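Local coordinates for CT296 (Chlamydia trachomatis, PDB 3QH6), which is of unknown function but structurally resembles Fe(II) 2-oxoglutarate-dependent enzymes of the cupin type, at residues A[97-102]-A[142-147]; A[114-119]-A[135-140]. All blocks are in the same frame, centred on the assembly; numbering follows the deposited sequence.

Of the segments in contact, the end of strand 91-98 comes first along the chain, at one outer margin of a five-stranded antiparallel sheet. Contact 1 pairs it with the start of strand 145-151, closing a loop of 39 residues. Within that loop lies contact 2, where strand 111-116 receives the loop segment 135-140 on one of its faces; it closes a shorter loop, with 15 residues between its segments, that carries strand 125-128. The two contacts nest rather than cross, and their centres are about 7 Å apart. Strand 145-151 lies between strands 91-98 and 111-116, with Ile146 bonded through its backbone to Leu115. A side-chain to backbone hydrogen bond is a second tie between the contacts.

Contact 1. Residues A[97-102]-A[142-147]; sequences WVQKQE and GDTAII
Edge strand 91-98 ends here against the start of strand 145-151, antiparallel, in the sheet of a protein assigned to the cupin clan. Val98 and Ala145 form a hydrogen-bonded pair: Val98 N reaches Ala145 O at 2.8 Å, nearly straight at 168°, and Ala145 N returns to Val98 O at 3.0 Å. The neighbouring pair, Trp97 with Ile146, is non-hydrogen-bonded and has its side chains on the other face. Trp97 holds CG anti to its backbone N (chi1 178°), and a modest turn at chi2 swings the pyrrole edge back over the partner strand. There Trp97 NE1 donates to Thr144 OG1 at 2.9 Å, the hydroxyl lying close to the indole plane, while Trp97 CD1 rests 3.2 Å from Ala145 O. Thr144 meets it with OG1 in the crowded position between backbone N and carbonyl carbon (chi1 72°). Its CG2, beside the backbone N, turns toward Gln99. That chain starts away from the partner but bends at chi2, bringing Gln99 OE1 2.9 Å from Asp143 O, a close pair of acceptors and not a hydrogen bond; NE2 makes a weak hydrogen bond to Ala141 O. On its own face, Val98 CG2 lies 4.1 Å from Ala145 CB. Thr144 OG1 also hydrogen-bonds Glu36 OE1 from helix 29-42, so this buried hydroxyl joins indole and carboxylate in one polar chain, which probably fixes the rotation of the Thr144 side chain.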
loop_
_atom_site.group_PDB
_atom_site.type_symbol
_atom_site.label_atom_id
_atom_site.label_comp_id
_atom_site.label_asym_id
_atom_site.label_seq_id
_atom_site.Cartn_x
_atom_site.Cartn_y
_atom_site.Cartn_z
ATOM N N TRP A 97 3.878 -8.186 5.398
ATOM C CA TRP A 97 4.701 -7.169 6.033
ATOM C C TRP A 97 6.148 -7.468 5.680
ATOM O O TRP A 97 6.642 -8.536 5.994
ATOM C CB TRP A 97 4.495 -7.270 7.536
ATOM C CG TRP A 97 5.321 -6.298 8.314
ATOM C CD1 TRP A 97 5.603 -5.019 7.984
ATOM C CD2 TRP A 97 5.948 -6.549 9.577
ATOM N NE1 TRP A 97 6.385 -4.437 8.983
ATOM C CE2 TRP A 97 6.607 -5.367 9.962
ATOM C CE3 TRP A 97 6.019 -7.668 10.415
ATOM C CZ2 TRP A 97 7.331 -5.272 11.144
ATOM C CZ3 TRP A 97 6.740 -7.575 11.582
ATOM C CH2 TRP A 97 7.389 -6.378 11.940
ATOM N N VAL A 98 6.832 -6.550 5.007
ATOM C CA VAL A 98 8.160 -6.873 4.458
ATOM C C VAL A 98 9.232 -5.938 5.031
ATOM O O VAL A 98 8.970 -4.756 5.292
ATOM C CB VAL A 98 8.190 -6.793 2.916
ATOM C CG1 VAL A 98 7.269 -7.849 2.286
ATOM C CG2 VAL A 98 7.808 -5.421 2.445
ATOM N N GLN A 99 10.424 -6.489 5.241
ATOM C CA GLN A 99 11.598 -5.709 5.631
ATOM C C GLN A 99 12.397 -5.234 4.386
ATOM O O GLN A 99 13.038 -4.185 4.409
ATOM C CB GLN A 99 12.489 -6.555 6.558
ATOM C CG GLN A 99 13.957 -6.169 6.566
ATOM C CD GLN A 99 14.175 -4.694 6.843
ATOM O OE1 GLN A 99 13.580 -4.127 7.763
ATOM N NE2 GLN A 99 15.025 -4.059 6.036
ATOM N N LYS A 100 12.346 -6.002 3.306
ATOM C CA LYS A 100 13.167 -5.748 2.105
ATOM C C LYS A 100 12.300 -5.843 0.848
ATOM O O LYS A 100 11.365 -6.649 0.801
ATOM C CB LYS A 100 14.277 -6.799 2.016
ATOM C CG LYS A 100 14.900 -7.164 3.354
ATOM C CD LYS A 100 16.032 -8.167 3.200
ATOM C CE LYS A 100 16.979 -8.118 4.393
ATOM N NZ LYS A 100 17.687 -6.808 4.483
ATOM N N GLN A 101 12.619 -5.077 -0.193
ATOM C CA GLN A 101 11.738 -5.052 -1.361
ATOM C C GLN A 101 11.784 -6.364 -2.142
ATOM O O GLN A 101 10.854 -6.674 -2.883
ATOM C CB GLN A 101 12.017 -3.859 -2.282
ATOM C CG GLN A 101 13.228 -3.962 -3.168
ATOM C CD GLN A 101 13.170 -2.947 -4.300
ATOM O OE1 GLN A 101 13.165 -1.739 -4.063
ATOM N NE2 GLN A 101 13.084 -3.436 -5.535
ATOM N N GLU A 102 12.857 -7.134 -1.956
ATOM C CA GLU A 102 13.033 -8.396 -2.643
ATOM C C GLU A 102 11.983 -9.412 -2.208
ATOM O O GLU A 102 11.792 -10.453 -2.854
ATOM C CB GLU A 102 14.432 -8.949 -2.349
ATOM C CG GLU A 102 15.571 -8.182 -3.031
ATOM C CD GLU A 102 15.921 -6.861 -2.339
ATOM O OE1 GLU A 102 15.558 -6.670 -1.155
ATOM O OE2 GLU A 102 16.563 -6.005 -2.986
ATOM N N GLY A 142 16.639 -0.134 7.985
ATOM C CA GLY A 142 15.987 -0.088 9.281
ATOM C C GLY A 142 14.464 -0.050 9.225
ATOM O O GLY A 142 13.806 -0.140 10.259
ATOM N N ASP A 143 13.899 0.076 8.027
ATOM C CA ASP A 143 12.484 0.424 7.896
ATOM C C ASP A 143 11.701 -0.733 7.319
ATOM O O ASP A 143 12.282 -1.674 6.803
ATOM C CB ASP A 143 12.308 1.641 6.994
ATOM C CG ASP A 143 13.121 2.841 7.455
ATOM O OD1 ASP A 143 13.381 2.946 8.673
ATOM O OD2 ASP A 143 13.499 3.674 6.594
ATOM N N THR A 144 10.373 -0.667 7.387
ATOM C CA THR A 144 9.567 -1.735 6.821
ATOM C C THR A 144 8.395 -1.185 6.011
ATOM O O THR A 144 8.135 0.015 5.976
ATOM C CB THR A 144 8.999 -2.690 7.913
ATOM O OG1 THR A 144 7.963 -2.022 8.652
ATOM C CG2 THR A 144 10.095 -3.167 8.863
ATOM N N ALA A 145 7.686 -2.082 5.351
ATOM C CA ALA A 145 6.575 -1.689 4.522
ATOM C C ALA A 145 5.567 -2.814 4.537
ATOM O O ALA A 145 5.865 -3.930 4.981
ATOM C CB ALA A 145 7.056 -1.401 3.097
ATOM N N ILE A 146 4.364 -2.526 4.068
ATOM C CA ILE A 146 3.361 -3.577 3.948
ATOM C C ILE A 146 2.813 -3.553 2.526
ATOM O O ILE A 146 2.530 -2.488 1.977
ATOM C CB ILE A 146 2.235 -3.455 5.029
ATOM C CG1 ILE A 146 1.281 -4.662 4.968
ATOM C CG2 ILE A 146 1.429 -2.118 4.931
ATOM C CD1 ILE A 146 0.319 -4.671 6.145
ATOM N N ILE A 147 2.778 -4.722 1.884
ATOM C CA ILE A 147 2.217 -4.809 0.558
ATOM C C ILE A 147 0.791 -5.302 0.705
ATOM O O ILE A 147 0.523 -6.252 1.433
ATOM C CB ILE A 147 3.041 -5.739 -0.382
ATOM C CG1 ILE A 147 2.393 -5.763 -1.763
ATOM C CG2 ILE A 147 3.191 -7.151 0.190
ATOM C CD1 ILE A 147 2.843 -4.585 -2.645
#

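Contact 2. Residues A[114-119]-A[135-140]; sequences LLCLSG and DVFDWG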
loop_
_atom_site.group_PDB
_atom_site.type_symbol
_atom_site.label_atom_id
_atom_site.label_comp_id
_atom_site.label_asym_id
_atom_site.label_seq_id
_atom_site.Cartn_x
_atom_site.Cartn_y
_atom_site.Cartn_z
ATOM N N LEU A 114 1.974 -0.662 -2.094
ATOM C CA LEU A 114 3.075 -0.813 -1.150
ATOM C C LEU A 114 3.004 0.424 -0.282
ATOM O O LEU A 114 3.097 1.525 -0.780
ATOM C CB LEU A 114 4.419 -0.898 -1.907
ATOM C CG LEU A 114 5.733 -1.021 -1.117
ATOM C CD1 LEU A 114 5.974 0.179 -0.203
ATOM C CD2 LEU A 114 5.748 -2.282 -0.322
ATOM N N LEU A 115 2.810 0.249 1.014
ATOM C CA LEU A 115 2.755 1.399 1.912
ATOM C C LEU A 115 3.940 1.359 2.852
ATOM O O LEU A 115 4.131 0.387 3.556
ATOM C CB LEU A 115 1.447 1.340 2.682
ATOM C CG LEU A 115 1.116 2.466 3.651
ATOM C CD1 LEU A 115 0.993 3.835 2.968
ATOM C CD2 LEU A 115 -0.179 2.085 4.286
ATOM N N CYS A 116 4.760 2.396 2.847
ATOM C CA CYS A 116 5.931 2.405 3.726
ATOM C C CYS A 116 5.489 2.793 5.167
ATOM O O CYS A 116 4.702 3.740 5.342
ATOM C CB CYS A 116 6.998 3.333 3.166
ATOM S SG CYS A 116 8.464 3.401 4.205
ATOM N N LEU A 117 5.951 2.039 6.175
ATOM C CA LEU A 117 5.438 2.159 7.551
ATOM C C LEU A 117 6.346 2.997 8.452
ATOM O O LEU A 117 5.890 3.512 9.472
ATOM C CB LEU A 117 5.225 0.773 8.209
ATOM C CG LEU A 117 4.136 -0.123 7.607
ATOM C CD1 LEU A 117 3.968 -1.388 8.435
ATOM C CD2 LEU A 117 2.801 0.621 7.495
ATOM N N SER A 118 7.624 3.112 8.097
ATOM C CA SER A 118 8.576 3.777 8.974
ATOM C C SER A 118 9.726 4.447 8.223
ATOM O O SER A 118 9.915 4.245 7.014
ATOM C CB SER A 118 9.145 2.769 9.975
ATOM O OG SER A 118 9.983 1.830 9.322
ATOM N N GLY A 119 10.489 5.251 8.963
ATOM C CA GLY A 119 11.655 5.913 8.421
ATOM C C GLY A 119 11.268 7.187 7.700
ATOM O O GLY A 119 10.144 7.659 7.822
ATOM N N ASP A 135 13.512 0.546 -9.343
ATOM C CA ASP A 135 13.955 1.930 -9.446
ATOM C C ASP A 135 12.798 2.926 -9.400
ATOM O O ASP A 135 12.816 3.929 -10.112
ATOM C CB ASP A 135 14.770 2.140 -10.728
ATOM N N VAL A 136 11.790 2.643 -8.575
ATOM C CA VAL A 136 10.714 3.602 -8.326
ATOM C C VAL A 136 10.672 3.957 -6.832
ATOM O O VAL A 136 10.577 5.128 -6.472
ATOM C CB VAL A 136 9.329 3.075 -8.816
ATOM C CG1 VAL A 136 8.211 4.011 -8.392
ATOM C CG2 VAL A 136 9.325 2.918 -10.333
ATOM N N PHE A 137 10.742 2.948 -5.956
ATOM C CA PHE A 137 10.659 3.210 -4.518
ATOM C C PHE A 137 11.423 2.193 -3.678
ATOM O O PHE A 137 11.356 0.981 -3.915
ATOM C CB PHE A 137 9.188 3.232 -4.054
ATOM C CG PHE A 137 9.030 3.564 -2.584
ATOM C CD1 PHE A 137 9.182 4.865 -2.135
ATOM C CD2 PHE A 137 8.750 2.570 -1.652
ATOM C CE1 PHE A 137 9.059 5.172 -0.772
ATOM C CE2 PHE A 137 8.632 2.867 -0.282
ATOM C CZ PHE A 137 8.784 4.180 0.152
ATOM N N ASP A 138 12.115 2.695 -2.672
ATOM C CA ASP A 138 12.797 1.829 -1.728
ATOM C C ASP A 138 12.972 2.554 -0.395
ATOM O O ASP A 138 12.844 3.787 -0.319
ATOM C CB ASP A 138 14.152 1.386 -2.287
ATOM C CG ASP A 138 14.529 -0.036 -1.865
ATOM O OD1 ASP A 138 14.014 -0.526 -0.833
ATOM O OD2 ASP A 138 15.341 -0.672 -2.573
ATOM N N TRP A 139 13.260 1.781 0.650
ATOM C CA TRP A 139 13.377 2.295 2.015
ATOM C C TRP A 139 14.630 1.726 2.692
ATOM O O TRP A 139 15.145 0.699 2.274
ATOM C CB TRP A 139 12.113 1.933 2.812
ATOM C CG TRP A 139 11.787 0.430 2.857
ATOM C CD1 TRP A 139 12.104 -0.445 3.858
ATOM C CD2 TRP A 139 11.061 -0.338 1.872
ATOM N NE1 TRP A 139 11.638 -1.708 3.553
ATOM C CE2 TRP A 139 10.995 -1.667 2.344
ATOM C CE3 TRP A 139 10.473 -0.029 0.636
ATOM C CZ2 TRP A 139 10.365 -2.694 1.622
ATOM C CZ3 TRP A 139 9.850 -1.055 -0.086
ATOM C CH2 TRP A 139 9.800 -2.366 0.416
ATOM N N GLY A 140 15.110 2.396 3.733
ATOM C CA GLY A 140 16.356 2.026 4.386
ATOM C C GLY A 140 16.266 0.706 5.117
ATOM O O GLY A 140 15.176 0.244 5.437
#
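Strand 111-116 of the five-stranded antiparallel sheet, in a fold consistent with the cupin clan, is faced here by a loop that has no regular secondary structure. The pairing is made by side chains: Leu114 and Cys116 point from the same face of the strand toward Phe137 and Trp139, which likewise point back from alternate positions of the loop. The tight part is at Phe137. With CG anti to the backbone N (chi1 -177°), its ring extends straight toward the strand, and its far end meets both residues, Cys116 CB at the edge. Cys116 CB lies near the ring plane, 3.6 Å from Phe137 CZ. Leu114 crosses the phenylalanine at about a right angle and brings CD1 to 3.8 Å from CE2 of Phe137. The Cys116 sulfur, also anti to its backbone N, makes an edge-on sulfur-aromatic contact, 5.5 Å from the Phe137 ring centroid. Beyond the segment, Phe137 also touches Leu22 of strand 20-23.

Packing is looser at Trp139. Its CG takes the crowded position between backbone N and carbonyl carbon (chi1 56°), which turns the indole off the loop toward strand 145-151, where it touches Ala145. It meets Leu114 tip to tip, CZ3 of Trp139 standing 4.1 Å from CD1 of Leu114. Cys116 SG approaches the five-membered ring obliquely, while Trp139 NE1 is bonded to Gln99 O. The solvent side belongs to Asp138, an exposed residue whose side chain points away from the strand. Its carboxylate folds back on its own loop: Asp138 OD1 lies above the rim of one Trp139 face and accepts from Trp139 N, through its anti lone pair, at 2.8 Å.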